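Local structure of uroporphyrin-III C-methyltransferase (Thermus thermophilus, 1VE2) at the interface of chains A and B. The protein methylates uroporphyrinogen III with S-adenosyl-L-methionine as methyl donor, a step of tetrapyrrole biosynthesis. Sequence-based numbering; all coordinates share one arbitrary frame. Chains: chain A/B, Uroporphyrin-III C-methyltransferase.

The interface of chains A and B. Residues chain A 90-92; chain B 129-130, 137-138.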
loop_
_atom_site.group_PDB
_atom_site.type_symbol
_atom_site.label_atom_id
_atom_site.label_comp_id
_atom_site.label_asym_id
_atom_site.label_seq_id
_atom_site.Cartn_x
_atom_site.Cartn_y
_atom_site.Cartn_z
ATOM N N MET A 90 0.065 4.908 8.736
ATOM C CA MET A 90 0.792 3.949 9.561
ATOM C C MET A 90 2.128 3.491 8.975
ATOM O O MET A 90 2.899 2.816 9.650
ATOM C CB MET A 90 -0.097 2.733 9.822
ATOM C CG MET A 90 -1.465 3.110 10.424
ATOM S SD MET A 90 -1.325 3.884 12.073
ATOM C CE MET A 90 -0.933 2.488 12.957
ATOM N N VAL A 91 2.417 3.861 7.733
ATOM C CA VAL A 91 3.673 3.442 7.116
ATOM C C VAL A 91 4.768 4.469 7.399
ATOM O O VAL A 91 4.808 5.537 6.788
ATOM C CB VAL A 91 3.490 3.249 5.609
ATOM C CG1 VAL A 91 4.779 2.734 4.981
ATOM C CG2 VAL A 91 2.373 2.264 5.374
ATOM N N PHE A 92 5.655 4.121 8.327
ATOM C CA PHE A 92 6.721 5.016 8.758
ATOM C C PHE A 92 6.008 6.294 9.256
ATOM O O PHE A 92 4.805 6.263 9.516
ATOM C CB PHE A 92 7.685 5.280 7.588
ATOM C CG PHE A 92 8.440 4.046 7.132
ATOM C CD1 PHE A 92 9.372 3.431 7.970
ATOM C CD2 PHE A 92 8.187 3.472 5.891
ATOM C CE1 PHE A 92 10.035 2.263 7.579
ATOM C CE2 PHE A 92 8.842 2.302 5.486
ATOM C CZ PHE A 92 9.770 1.693 6.333
ATOM N N LEU B 129 3.039 -1.461 10.487
ATOM C CA LEU B 129 4.011 -2.459 10.058
ATOM C C LEU B 129 5.392 -1.939 10.471
ATOM O O LEU B 129 6.373 -2.670 10.469
ATOM C CB LEU B 129 3.974 -2.638 8.530
ATOM C CG LEU B 129 2.695 -3.245 7.926
ATOM C CD1 LEU B 129 2.799 -3.264 6.410
ATOM C CD2 LEU B 129 2.498 -4.659 8.461
ATOM N N THR B 130 5.449 -0.660 10.825
ATOM C CA THR B 130 6.709 -0.035 11.215
ATOM C C THR B 130 6.569 0.738 12.525
ATOM O O THR B 130 5.474 1.152 12.898
ATOM C CB THR B 130 7.191 0.957 10.123
ATOM O OG1 THR B 130 6.319 2.094 10.101
ATOM C CG2 THR B 130 7.177 0.290 8.737
ATOM N N SER B 137 11.646 -1.818 8.541
ATOM C CA SER B 137 11.514 -2.364 7.197
ATOM C C SER B 137 10.403 -3.393 7.217
ATOM O O SER B 137 10.108 -3.965 8.259
ATOM C CB SER B 137 12.808 -3.060 6.739
ATOM O OG SER B 137 13.175 -4.138 7.606
ATOM N N PHE B 138 9.779 -3.600 6.065
ATOM C CA PHE B 138 8.755 -4.625 5.953
ATOM C C PHE B 138 8.843 -5.246 4.570
ATOM O O PHE B 138 9.384 -4.646 3.627
ATOM C CB PHE B 138 7.350 -4.074 6.276
ATOM C CG PHE B 138 6.785 -3.117 5.265
ATOM C CD1 PHE B 138 6.020 -3.582 4.194
ATOM C CD2 PHE B 138 6.952 -1.740 5.427
ATOM C CE1 PHE B 138 5.412 -2.686 3.288
ATOM C CE2 PHE B 138 6.353 -0.833 4.528
ATOM C CZ PHE B 138 5.580 -1.312 3.457
HETATM O O HOH W 1 4.175 3.977 11.849
#
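B:Thr130 presses against A:Phe92 in a patch of the two-fold interface between two copies of this tetrapyrrole (corrin/porphyrin) methylase. The segment A:Met90 to A:Phe92 belongs to the glycine-rich GGDPMVFGRG stretch, conserved in the family, which joins strand 80-85 to helix 95-105, and the pairing probably reflects the dimer usual for such enzymes. The tight part is built on the two branches of the threonine. Its methyl CG2 lies over one face of the A:Phe92 ring, 3.8 Å from the centroid and displaced toward the rim, a CH-pi contact in which CE1 is 3.7 Å from CG2. Its hydroxyl OG1 turns to the backbone and accepts a hydrogen bond of 2.8 Å from A:Phe92 N, moderately bent at 143° about the hydrogen. A chi1 of 70° sets OG1 between the threonine's own backbone N and carbonyl carbon and leaves CG2 beside that N, so that one side chain holds both the amide and the ring of the same phenylalanine. B:Phe138, at the start of strand 137-142, extends the apolar part more loosely: the rim atom CE2 reaches A:Val91 CG1 at 3.9 Å, the two side chains crossing at about a right angle. The same CE2 lies 4.1 Å from A:Phe92 CE2, joining the two phenylalanines. B:Leu129 CD1, of the same chain, lies over one face of the B:Phe138 ring, offset toward its rim. On the watery side contact is indirect. A water sits 2.8 Å from A:Met90 O and links this carbonyl to B:Thr130 O, 3.3 Å from the water; its approaches to A:Phe92 O and to the threonine hydroxyl are weak.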